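Local coordinates for transketolase (Campylobacter jejuni, PDB 3L84), which belongs to the thiamine diphosphate-dependent transketolase family of enzymes and forms a two-chain assembly of three-domain subunits, at residues A[443-457]-A[602-615]. Residues are numbered along the deposited sequence; the frame is centred on the assembly and turned at random.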
loop_
_atom_site.group_PDB
_atom_site.type_symbol
_atom_site.label_atom_id
_atom_site.label_comp_id
_atom_site.label_asym_id
_atom_site.label_seq_id
_atom_site.Cartn_x
_atom_site.Cartn_y
_atom_site.Cartn_z
ATOM N N SER A 443 0.176 -13.341 12.679
ATOM C CA SER A 443 1.023 -14.429 12.227
ATOM C C SER A 443 0.213 -15.550 11.604
ATOM O O SER A 443 -1.004 -15.479 11.470
ATOM C CB SER A 443 1.851 -14.993 13.388
ATOM O OG SER A 443 1.029 -15.823 14.195
ATOM N N ILE A 444 0.909 -16.624 11.249
ATOM C CA ILE A 444 0.290 -17.895 10.827
ATOM C C ILE A 444 -0.697 -18.426 11.853
ATOM O O ILE A 444 -1.512 -19.276 11.499
ATOM C CB ILE A 444 1.357 -18.987 10.547
ATOM C CG1 ILE A 444 2.416 -19.104 11.672
ATOM C CG2 ILE A 444 2.054 -18.704 9.216
ATOM C CD1 ILE A 444 3.208 -20.449 11.661
ATOM N N GLY A 445 -0.675 -17.931 13.093
ATOM C CA GLY A 445 -1.685 -18.276 14.085
ATOM C C GLY A 445 -3.098 -17.888 13.681
ATOM O O GLY A 445 -4.081 -18.385 14.256
ATOM N N VAL A 446 -3.231 -17.026 12.676
ATOM C CA VAL A 446 -4.517 -16.782 12.023
ATOM C C VAL A 446 -5.233 -18.077 11.612
ATOM O O VAL A 446 -6.460 -18.202 11.726
ATOM C CB VAL A 446 -4.275 -15.849 10.809
ATOM C CG1 VAL A 446 -5.434 -15.903 9.800
ATOM C CG2 VAL A 446 -4.081 -14.430 11.309
ATOM N N GLY A 447 -4.480 -19.047 11.117
ATOM C CA GLY A 447 -5.026 -20.363 10.810
ATOM C C GLY A 447 -5.733 -20.445 9.477
ATOM O O GLY A 447 -5.144 -20.271 8.428
ATOM N N GLU A 448 -7.014 -20.765 9.509
ATOM C CA GLU A 448 -7.723 -21.260 8.338
ATOM C C GLU A 448 -7.844 -20.264 7.180
ATOM O O GLU A 448 -7.935 -20.679 6.017
ATOM C CB GLU A 448 -9.125 -21.767 8.712
ATOM C CG GLU A 448 -9.132 -23.063 9.575
ATOM C CD GLU A 448 -9.092 -22.836 11.055
ATOM O OE1 GLU A 448 -8.664 -21.768 11.544
ATOM O OE2 GLU A 448 -9.551 -23.786 11.741
ATOM N N ASP A 449 -7.870 -18.973 7.462
ATOM C CA ASP A 449 -7.927 -18.015 6.378
ATOM C C ASP A 449 -6.764 -18.151 5.398
ATOM O O ASP A 449 -6.907 -17.771 4.224
ATOM C CB ASP A 449 -8.020 -16.593 6.884
ATOM C CG ASP A 449 -9.396 -16.196 7.317
ATOM O OD1 ASP A 449 -10.401 -16.890 7.046
ATOM O OD2 ASP A 449 -9.495 -15.111 7.939
ATOM N N GLY A 450 -5.637 -18.696 5.847
ATOM C CA GLY A 450 -4.608 -19.057 4.890
ATOM C C GLY A 450 -3.619 -17.954 4.556
ATOM O O GLY A 450 -3.657 -16.849 5.141
ATOM N N PRO A 451 -2.766 -18.230 3.564
ATOM C CA PRO A 451 -1.561 -17.402 3.359
ATOM C C PRO A 451 -1.792 -15.957 2.941
ATOM O O PRO A 451 -0.951 -15.089 3.269
ATOM C CB PRO A 451 -0.769 -18.183 2.313
ATOM C CG PRO A 451 -1.758 -19.034 1.655
ATOM C CD PRO A 451 -2.698 -19.449 2.743
ATOM N N THR A 452 -2.896 -15.671 2.258
ATOM C CA THR A 452 -3.219 -14.252 1.997
ATOM C C THR A 452 -3.475 -13.447 3.226
ATOM O O THR A 452 -3.482 -12.200 3.140
ATOM C CB THR A 452 -4.440 -14.083 1.065
ATOM O OG1 THR A 452 -5.585 -14.731 1.608
ATOM C CG2 THR A 452 -4.173 -14.606 -0.301
ATOM N N HIS A 453 -3.793 -14.102 4.344
ATOM C CA HIS A 453 -4.189 -13.448 5.586
ATOM C C HIS A 453 -3.167 -13.701 6.694
ATOM O O HIS A 453 -3.485 -13.397 7.854
ATOM C CB HIS A 453 -5.615 -13.861 6.017
ATOM C CG HIS A 453 -6.662 -13.297 5.113
ATOM N ND1 HIS A 453 -7.564 -12.315 5.475
ATOM C CD2 HIS A 453 -6.876 -13.536 3.800
ATOM C CE1 HIS A 453 -8.332 -12.031 4.422
ATOM N NE2 HIS A 453 -7.926 -12.759 3.401
ATOM N N GLN A 454 -1.996 -14.283 6.388
ATOM C CA GLN A 454 -0.979 -14.614 7.378
ATOM C C GLN A 454 0.220 -13.763 7.151
ATOM O O GLN A 454 0.927 -13.960 6.151
ATOM C CB GLN A 454 -0.626 -16.083 7.311
ATOM C CG GLN A 454 -1.782 -16.974 7.833
ATOM C CD GLN A 454 -1.645 -18.430 7.475
ATOM O OE1 GLN A 454 -0.773 -18.792 6.697
ATOM N NE2 GLN A 454 -2.491 -19.288 8.025
ATOM N N PRO A 455 0.511 -12.805 8.035
ATOM C CA PRO A 455 1.706 -12.005 7.900
ATOM C C PRO A 455 2.988 -12.826 7.922
ATOM O O PRO A 455 3.053 -13.886 8.553
ATOM C CB PRO A 455 1.657 -11.091 9.128
ATOM C CG PRO A 455 0.235 -11.019 9.474
ATOM C CD PRO A 455 -0.307 -12.386 9.186
ATOM N N ILE A 456 3.967 -12.375 7.147
ATOM C CA ILE A 456 5.302 -12.995 7.108
ATOM C C ILE A 456 6.369 -11.908 7.138
ATOM O O ILE A 456 7.283 -11.945 7.981
ATOM C CB ILE A 456 5.492 -13.898 5.838
ATOM C CG1 ILE A 456 4.479 -15.038 5.781
ATOM C CG2 ILE A 456 6.935 -14.412 5.754
ATOM C CD1 ILE A 456 4.658 -16.149 6.816
ATOM N N GLU A 457 6.261 -10.939 6.244
ATOM C CA GLU A 457 7.286 -9.913 6.006
ATOM C C GLU A 457 6.988 -8.549 6.644
ATOM O O GLU A 457 7.824 -7.639 6.585
ATOM C CB GLU A 457 7.525 -9.719 4.501
ATOM C CG GLU A 457 6.399 -9.101 3.703
ATOM C CD GLU A 457 5.301 -10.054 3.212
ATOM O OE1 GLU A 457 4.924 -11.038 3.915
ATOM O OE2 GLU A 457 4.720 -9.786 2.127
ATOM N N ILE A 602 10.193 -18.088 9.601
ATOM C CA ILE A 602 9.437 -18.632 8.491
ATOM C C ILE A 602 9.958 -17.971 7.219
ATOM O O ILE A 602 9.956 -16.729 7.154
ATOM C CB ILE A 602 7.930 -18.365 8.673
ATOM C CG1 ILE A 602 7.419 -18.867 9.999
ATOM C CG2 ILE A 602 7.129 -18.946 7.476
ATOM C CD1 ILE A 602 5.978 -18.406 10.282
ATOM N N GLU A 603 10.288 -18.749 6.231
ATOM C CA GLU A 603 10.889 -18.221 4.981
ATOM C C GLU A 603 9.926 -18.260 3.810
ATOM O O GLU A 603 10.242 -17.706 2.744
ATOM C CB GLU A 603 12.166 -18.973 4.668
ATOM C CG GLU A 603 13.250 -18.713 5.677
ATOM C CD GLU A 603 14.528 -19.420 5.310
ATOM O OE1 GLU A 603 15.417 -18.768 4.705
ATOM O OE2 GLU A 603 14.630 -20.648 5.588
ATOM N N SER A 604 8.800 -18.930 3.946
ATOM C CA SER A 604 7.806 -19.097 2.899
ATOM C C SER A 604 6.542 -18.348 3.280
ATOM O O SER A 604 6.432 -17.816 4.373
ATOM C CB SER A 604 7.506 -20.595 2.706
ATOM O OG SER A 604 6.801 -21.110 3.804
ATOM N N PHE A 605 5.549 -18.373 2.404
ATOM C CA PHE A 605 4.195 -18.026 2.787
ATOM C C PHE A 605 3.574 -19.122 3.655
ATOM O O PHE A 605 4.135 -20.232 3.778
ATOM C CB PHE A 605 3.315 -17.683 1.605
ATOM C CG PHE A 605 3.742 -16.428 0.889
ATOM C CD1 PHE A 605 3.585 -15.189 1.497
ATOM C CD2 PHE A 605 4.269 -16.461 -0.391
ATOM C CE1 PHE A 605 3.949 -14.009 0.852
ATOM C CE2 PHE A 605 4.660 -15.297 -1.038
ATOM C CZ PHE A 605 4.496 -14.059 -0.406
ATOM N N GLY A 606 2.468 -18.813 4.282
ATOM C CA GLY A 606 1.805 -19.737 5.185
ATOM C C GLY A 606 0.937 -20.791 4.530
ATOM O O GLY A 606 1.164 -21.182 3.387
ATOM N N GLU A 607 -0.006 -21.322 5.310
ATOM C CA GLU A 607 -0.878 -22.409 4.888
ATOM C C GLU A 607 -2.251 -22.217 5.510
ATOM O O GLU A 607 -2.371 -21.803 6.628
ATOM C CB GLU A 607 -0.308 -23.746 5.367
ATOM C CG GLU A 607 0.966 -24.205 4.673
ATOM C CD GLU A 607 0.768 -24.661 3.258
ATOM O OE1 GLU A 607 -0.378 -24.811 2.769
ATOM O OE2 GLU A 607 1.834 -24.861 2.603
ATOM N N SER A 608 -3.301 -22.599 4.792
ATOM C CA SER A 608 -4.640 -22.671 5.349
ATOM C C SER A 608 -4.811 -23.939 6.164
ATOM O O SER A 608 -4.795 -25.036 5.623
ATOM C CB SER A 608 -5.663 -22.589 4.188
ATOM O OG SER A 608 -6.977 -22.766 4.658
ATOM N N GLY A 609 -5.047 -23.810 7.457
ATOM C CA GLY A 609 -5.287 -24.952 8.340
ATOM C C GLY A 609 -5.528 -24.462 9.746
ATOM O O GLY A 609 -5.423 -23.268 10.026
ATOM N N LYS A 610 -5.910 -25.374 10.641
ATOM C CA LYS A 610 -6.067 -25.005 12.054
ATOM C C LYS A 610 -4.780 -24.442 12.600
ATOM O O LYS A 610 -3.708 -24.943 12.258
ATOM C CB LYS A 610 -6.479 -26.250 12.831
ATOM C CG LYS A 610 -7.869 -26.839 12.476
ATOM C CD LYS A 610 -8.161 -28.100 13.295
ATOM C CE LYS A 610 -9.469 -28.768 12.835
ATOM N NZ LYS A 610 -10.653 -27.881 12.895
ATOM N N ASP A 611 -4.853 -23.413 13.433
ATOM C CA ASP A 611 -3.688 -22.773 13.990
ATOM C C ASP A 611 -2.645 -23.745 14.528
ATOM O O ASP A 611 -1.469 -23.623 14.185
ATOM C CB ASP A 611 -4.080 -21.702 15.028
ATOM C CG ASP A 611 -4.913 -22.209 16.204
ATOM O OD1 ASP A 611 -5.262 -23.404 16.341
ATOM O OD2 ASP A 611 -5.233 -21.304 17.023
ATOM N N LYS A 612 -3.071 -24.696 15.335
ATOM C CA LYS A 612 -2.100 -25.631 15.931
ATOM C C LYS A 612 -1.402 -26.461 14.837
ATOM O O LYS A 612 -0.206 -26.748 14.957
ATOM C CB LYS A 612 -2.737 -26.509 17.008
ATOM C CG LYS A 612 -3.079 -25.759 18.297
ATOM C CD LYS A 612 -3.799 -26.699 19.271
ATOM C CE LYS A 612 -4.277 -26.008 20.552
ATOM N NZ LYS A 612 -5.002 -26.975 21.456
ATOM N N ASP A 613 -2.126 -26.826 13.787
ATOM C CA ASP A 613 -1.553 -27.590 12.674
ATOM C C ASP A 613 -0.532 -26.747 11.885
ATOM O O ASP A 613 0.536 -27.229 11.515
ATOM C CB ASP A 613 -2.635 -28.052 11.706
ATOM C CG ASP A 613 -3.601 -29.077 12.289
ATOM O OD1 ASP A 613 -3.322 -29.614 13.398
ATOM O OD2 ASP A 613 -4.634 -29.341 11.586
ATOM N N VAL A 614 -0.853 -25.463 11.703
ATOM C CA VAL A 614 0.004 -24.566 10.947
ATOM C C VAL A 614 1.287 -24.284 11.762
ATOM O O VAL A 614 2.379 -24.313 11.219
ATOM C CB VAL A 614 -0.745 -23.284 10.513
ATOM C CG1 VAL A 614 0.177 -22.333 9.759
ATOM C CG2 VAL A 614 -1.913 -23.681 9.639
ATOM N N PHE A 615 1.168 -24.017 13.059
ATOM C CA PHE A 615 2.376 -23.790 13.832
ATOM C C PHE A 615 3.290 -25.015 13.815
ATOM O O PHE A 615 4.493 -24.857 13.699
ATOM C CB PHE A 615 2.044 -23.373 15.281
ATOM C CG PHE A 615 1.796 -21.893 15.482
ATOM C CD1 PHE A 615 2.781 -20.967 15.229
ATOM C CD2 PHE A 615 0.585 -21.450 15.968
ATOM C CE1 PHE A 615 2.540 -19.598 15.447
ATOM C CE2 PHE A 615 0.365 -20.075 16.172
ATOM C CZ PHE A 615 1.335 -19.191 15.929
HETATM O O HOH W 1 -5.997 -18.714 15.976
HETATM O O HOH W 2 -10.798 -26.036 10.800
HETATM O O HOH W 3 -7.291 -21.906 13.847
HETATM O O HOH W 4 1.473 -16.072 4.291
#
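Ile444 and Gln454, on the loop between strand 436-440 and helix 458-464 of the pyrimidine-binding domain, grip residues 602-615 of the C-terminal domain, joining two domains of the transketolase fold. The apolar part centres on Ile444. Its CG1 lies between the backbone N and carbonyl carbon (chi1 48°), and the extended chain brings CD1 tip to tip with Ile602 CD1 (3.7 Å) and to Phe615 CD1, while CB packs on Val614 CG1 (3.6 Å). Gly445 lets the Phe615 ring close onto the backbone, CE2 being 3.4 Å from Gly445 CA. Ile456 CD1 covers Ile602 CG2 and the carbonyl of Ser604, whose O is buried without a partner.

Among the direct polar links, the Gln454 amide meets the Glu607 backbone twice: NE2 donates to Glu607 O (2.9 Å, N-H...O angle 155°) from above the carbonyl plane, and OE1 accepts a weak bond from Glu607 N. Ser608 OG donates to Glu448 O (2.7 Å).

Bound waters add further bridges. Two serve the Glu448 carboxylate, one joining OE2 to Lys610 NZ and the other OE1 to Asp611 N at the start of helix 611-617; another links Gly445 O to Asp611 OD2. A fourth accepts from Gly606 N and donates to Pro451 O and Gln454 O, two carbonyls also bound by Arg426 of the second subunit; its oxygen lies 2.9 Å from Gly606 N.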